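Local coordinates for protein 2-oxoglutarate dehydrogenase E3 component (Thermus thermophilus, PDB 2YQU) that probably catalyses the NAD(+)-dependent reoxidation of protein-bound dihydrolipoyl groups, using one FAD per subunit, at residues A[226-240]-A[243-256]. Sequence-based numbering, arbitrary orientation.
Sequences RTGVRVTAVVPEAKG and VELEGGEVLEADRV
A classic beta bulge interrupts the antiparallel three-stranded meander 231-237, 240-245 and 250-253 of the NAD(+)-binding domain: Thr232 and Ala233 both face Glu244. The carbonyl O of Glu244 takes a 2.9 Å bond from Thr232 N and a weak, longer one from Ala233 N, while Glu244 N donates to Ala233 O. Beyond the bulge, Glu246 N reaches Arg230 O at 2.9 Å.

Apolar side chains meet on the side turned to strand 192-196. Leu245 CD2 lies 3.5 Å from Val229 CG1 and also touches Val231 CG2, whose sister methyl CG1 meets Val243 CG1; Leu196 packs on Val231, Val243 and Leu245. Val234 CG1 meets Val256 CG1 of strand 255-258, in the parallel sheet, tip to tip at 3.7 Å.

A bend at chi3 (63°) turns the guanidinium of Arg226 toward Glu249, gripped end-on: NH2 bonds OE2 at 3.1 Å, almost straight and in the guanidinium plane, whereas NH1 meets OE1 from above the carboxylate plane. Arg230 and Glu246 pair weakly, their planes 79° apart. A water bridges Thr232 OG1 and Glu244 OE2, beside the face carrying Ala233 and Glu244; Arg242 NE forms a salt bridge with Glu244 OE1.

Apolar packing thus seats the meander on the parallel sheet, Val231, an NAD(+)-binding residue, setting its two methyls against Val243 and Leu245. Arg226 ties edge strand 224-226 to Glu249, just past the 245-248 turn, which Arg230–Glu246 joins to the start of strand 231-237.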
# COMPACT_ATOMS: atom_id res chain seq x y z
N ARG A 226 -0.11 30.02 -5.50
CA ARG A 226 0.03 31.34 -4.89
C ARG A 226 -0.77 31.40 -3.61
O ARG A 226 -2.00 31.49 -3.64
CB ARG A 226 -0.44 32.42 -5.85
CG ARG A 226 0.35 32.47 -7.14
CD ARG A 226 -0.19 33.46 -8.12
NE ARG A 226 -0.10 34.81 -7.57
CZ ARG A 226 -0.64 35.89 -8.13
NH1 ARG A 226 -1.33 35.80 -9.26
NH2 ARG A 226 -0.48 37.07 -7.54
N THR A 227 -0.07 31.36 -2.49
CA THR A 227 -0.69 31.48 -1.18
C THR A 227 -0.65 32.94 -0.72
O THR A 227 -0.01 33.78 -1.35
CB THR A 227 0.03 30.58 -0.17
OG1 THR A 227 1.41 30.95 -0.07
CG2 THR A 227 0.04 29.13 -0.64
N GLY A 228 -1.36 33.24 0.37
CA GLY A 228 -1.42 34.60 0.88
C GLY A 228 -2.11 35.59 -0.05
O GLY A 228 -1.80 36.78 -0.02
N VAL A 229 -3.06 35.10 -0.84
CA VAL A 229 -3.75 35.90 -1.86
C VAL A 229 -5.26 35.85 -1.60
O VAL A 229 -5.85 34.77 -1.54
CB VAL A 229 -3.44 35.35 -3.27
CG1 VAL A 229 -4.38 35.93 -4.33
CG2 VAL A 229 -1.97 35.63 -3.64
N ARG A 230 -5.86 37.02 -1.46
CA ARG A 230 -7.31 37.11 -1.28
C ARG A 230 -8.02 37.41 -2.59
O ARG A 230 -7.89 38.50 -3.16
CB ARG A 230 -7.65 38.19 -0.25
CG ARG A 230 -9.14 38.23 0.07
CD ARG A 230 -9.46 38.91 1.39
NE ARG A 230 -9.32 40.36 1.30
CZ ARG A 230 -10.25 41.19 0.84
NH1 ARG A 230 -11.42 40.75 0.40
NH2 ARG A 230 -10.01 42.49 0.83
N VAL A 231 -8.82 36.45 -3.05
CA VAL A 231 -9.68 36.65 -4.21
C VAL A 231 -10.88 37.49 -3.78
O VAL A 231 -11.51 37.21 -2.76
CB VAL A 231 -10.15 35.30 -4.79
CG1 VAL A 231 -11.16 35.52 -5.91
CG2 VAL A 231 -8.96 34.49 -5.28
N THR A 232 -11.17 38.54 -4.56
CA THR A 232 -12.25 39.47 -4.24
C THR A 232 -13.44 39.32 -5.17
O THR A 232 -14.54 39.77 -4.84
CB THR A 232 -11.74 40.91 -4.28
OG1 THR A 232 -11.03 41.15 -5.49
CG2 THR A 232 -10.72 41.16 -3.19
N ALA A 233 -13.24 38.71 -6.34
CA ALA A 233 -14.34 38.44 -7.27
C ALA A 233 -13.99 37.33 -8.25
O ALA A 233 -12.83 37.16 -8.62
CB ALA A 233 -14.72 39.71 -8.04
N VAL A 234 -15.00 36.56 -8.64
CA VAL A 234 -14.88 35.64 -9.76
C VAL A 234 -16.11 35.87 -10.62
O VAL A 234 -17.23 35.74 -10.15
CB VAL A 234 -14.81 34.17 -9.31
CG1 VAL A 234 -14.64 33.24 -10.53
CG2 VAL A 234 -13.65 33.98 -8.34
N VAL A 235 -15.88 36.23 -11.88
CA VAL A 235 -16.97 36.63 -12.78
C VAL A 235 -16.84 35.93 -14.12
O VAL A 235 -15.77 35.93 -14.72
CB VAL A 235 -16.97 38.17 -13.01
CG1 VAL A 235 -18.21 38.59 -13.80
CG2 VAL A 235 -16.90 38.92 -11.69
N PRO A 236 -17.91 35.31 -14.61
CA PRO A 236 -17.89 34.74 -15.96
C PRO A 236 -17.83 35.82 -17.03
O PRO A 236 -18.32 36.93 -16.84
CB PRO A 236 -19.21 33.95 -16.04
CG PRO A 236 -20.06 34.45 -14.95
CD PRO A 236 -19.19 35.08 -13.92
N GLU A 237 -17.17 35.49 -18.14
CA GLU A 237 -17.10 36.35 -19.32
C GLU A 237 -17.56 35.54 -20.54
O GLU A 237 -17.91 34.37 -20.41
CB GLU A 237 -15.67 36.88 -19.49
CG GLU A 237 -15.27 37.84 -18.37
CD GLU A 237 -13.80 38.20 -18.37
OE1 GLU A 237 -13.47 39.27 -17.83
OE2 GLU A 237 -12.97 37.42 -18.88
N ALA A 238 -17.55 36.17 -21.71
CA ALA A 238 -18.12 35.57 -22.93
C ALA A 238 -17.56 34.18 -23.26
O ALA A 238 -18.33 33.26 -23.53
CB ALA A 238 -17.92 36.52 -24.12
N LYS A 239 -16.24 34.04 -23.23
CA LYS A 239 -15.59 32.76 -23.53
C LYS A 239 -14.46 32.48 -22.53
O LYS A 239 -13.38 32.00 -22.89
CB LYS A 239 -15.08 32.74 -24.97
CG LYS A 239 -14.10 33.85 -25.31
CD LYS A 239 -13.78 33.87 -26.80
CE LYS A 239 -14.81 34.68 -27.57
NZ LYS A 239 -14.71 34.39 -29.03
N GLY A 240 -14.75 32.78 -21.27
CA GLY A 240 -13.81 32.56 -20.18
C GLY A 240 -14.36 33.10 -18.87
O GLY A 240 -15.57 33.14 -18.68
N VAL A 243 -10.74 36.50 -12.51
CA VAL A 243 -10.57 36.38 -11.08
C VAL A 243 -9.86 37.64 -10.62
O VAL A 243 -8.71 37.87 -10.99
CB VAL A 243 -9.69 35.15 -10.72
CG1 VAL A 243 -9.50 35.06 -9.20
CG2 VAL A 243 -10.31 33.87 -11.28
N GLU A 244 -10.54 38.47 -9.83
CA GLU A 244 -9.93 39.68 -9.30
C GLU A 244 -9.32 39.40 -7.94
O GLU A 244 -9.90 38.67 -7.13
CB GLU A 244 -10.98 40.79 -9.22
CG GLU A 244 -11.59 41.15 -10.56
CD GLU A 244 -12.79 42.08 -10.45
OE1 GLU A 244 -13.58 42.14 -11.41
OE2 GLU A 244 -12.96 42.73 -9.40
N LEU A 245 -8.14 39.96 -7.70
CA LEU A 245 -7.44 39.83 -6.42
C LEU A 245 -7.42 41.16 -5.69
O LEU A 245 -7.48 42.22 -6.30
CB LEU A 245 -6.00 39.37 -6.64
CG LEU A 245 -5.76 38.13 -7.49
CD1 LEU A 245 -4.27 37.84 -7.56
CD2 LEU A 245 -6.51 36.94 -6.93
N GLU A 246 -7.32 41.10 -4.36
CA GLU A 246 -7.14 42.29 -3.55
C GLU A 246 -5.90 43.05 -4.03
O GLU A 246 -4.82 42.47 -4.15
CB GLU A 246 -6.98 41.91 -2.08
CG GLU A 246 -6.47 43.06 -1.22
CD GLU A 246 -6.66 42.82 0.26
OE1 GLU A 246 -7.06 43.77 0.95
OE2 GLU A 246 -6.40 41.69 0.74
N GLY A 247 -6.08 44.34 -4.31
CA GLY A 247 -5.01 45.19 -4.80
C GLY A 247 -5.12 45.58 -6.27
O GLY A 247 -4.41 46.48 -6.69
N GLY A 248 -5.97 44.90 -7.04
CA GLY A 248 -6.23 45.27 -8.42
C GLY A 248 -5.90 44.25 -9.51
O GLY A 248 -6.36 44.38 -10.64
N GLU A 249 -5.11 43.23 -9.17
CA GLU A 249 -4.68 42.24 -10.17
C GLU A 249 -5.86 41.41 -10.67
O GLU A 249 -6.71 40.99 -9.89
CB GLU A 249 -3.59 41.32 -9.60
CG GLU A 249 -3.00 40.36 -10.63
CD GLU A 249 -1.95 39.43 -10.05
OE1 GLU A 249 -1.55 38.48 -10.75
OE2 GLU A 249 -1.52 39.64 -8.90
N VAL A 250 -5.89 41.19 -11.98
CA VAL A 250 -6.95 40.42 -12.62
C VAL A 250 -6.33 39.28 -13.40
O VAL A 250 -5.45 39.49 -14.24
CB VAL A 250 -7.79 41.29 -13.58
CG1 VAL A 250 -8.92 40.48 -14.21
CG2 VAL A 250 -8.34 42.51 -12.85
N LEU A 251 -6.76 38.06 -13.09
CA LEU A 251 -6.35 36.88 -13.83
C LEU A 251 -7.49 36.46 -14.74
O LEU A 251 -8.66 36.65 -14.42
CB LEU A 251 -5.99 35.74 -12.87
CG LEU A 251 -4.76 35.95 -11.99
CD1 LEU A 251 -4.63 34.82 -10.99
CD2 LEU A 251 -3.50 36.07 -12.82
N GLU A 252 -7.13 35.91 -15.89
CA GLU A 252 -8.10 35.40 -16.84
C GLU A 252 -7.82 33.92 -17.08
O GLU A 252 -6.67 33.49 -17.08
CB GLU A 252 -8.01 36.17 -18.17
CG GLU A 252 -8.94 37.37 -18.23
CD GLU A 252 -8.56 38.36 -19.31
OE1 GLU A 252 -8.89 39.56 -19.15
OE2 GLU A 252 -7.96 37.95 -20.32
N ALA A 253 -8.89 33.15 -17.27
CA ALA A 253 -8.78 31.73 -17.58
C ALA A 253 -10.01 31.24 -18.35
O ALA A 253 -11.02 31.94 -18.46
CB ALA A 253 -8.60 30.93 -16.30
N ASP A 254 -9.92 30.04 -18.90
CA ASP A 254 -11.03 29.43 -19.63
C ASP A 254 -12.09 28.88 -18.68
O ASP A 254 -13.29 28.88 -18.99
CB ASP A 254 -10.52 28.31 -20.53
CG ASP A 254 -9.56 28.81 -21.57
OD1 ASP A 254 -8.33 28.72 -21.35
OD2 ASP A 254 -9.95 29.33 -22.64
N ARG A 255 -11.64 28.34 -17.56
CA ARG A 255 -12.52 27.87 -16.49
C ARG A 255 -11.92 28.29 -15.16
O ARG A 255 -10.70 28.39 -15.02
CB ARG A 255 -12.64 26.33 -16.51
CG ARG A 255 -12.99 25.72 -17.84
CD ARG A 255 -14.45 25.87 -18.25
NE ARG A 255 -14.66 25.35 -19.60
CZ ARG A 255 -15.79 25.48 -20.29
NH1 ARG A 255 -16.83 26.14 -19.79
NH2 ARG A 255 -15.88 24.96 -21.51
N VAL A 256 -12.79 28.56 -14.19
CA VAL A 256 -12.36 28.80 -12.83
C VAL A 256 -13.12 27.86 -11.92
O VAL A 256 -14.35 27.81 -11.96
CB VAL A 256 -12.60 30.26 -12.40
CG1 VAL A 256 -12.29 30.45 -10.92
CG2 VAL A 256 -11.78 31.21 -13.26
O HOH W 1 -4.15 39.57 -2.67
O HOH W 2 -12.68 42.78 -6.85
O HOH W 3 -11.19 40.64 -17.92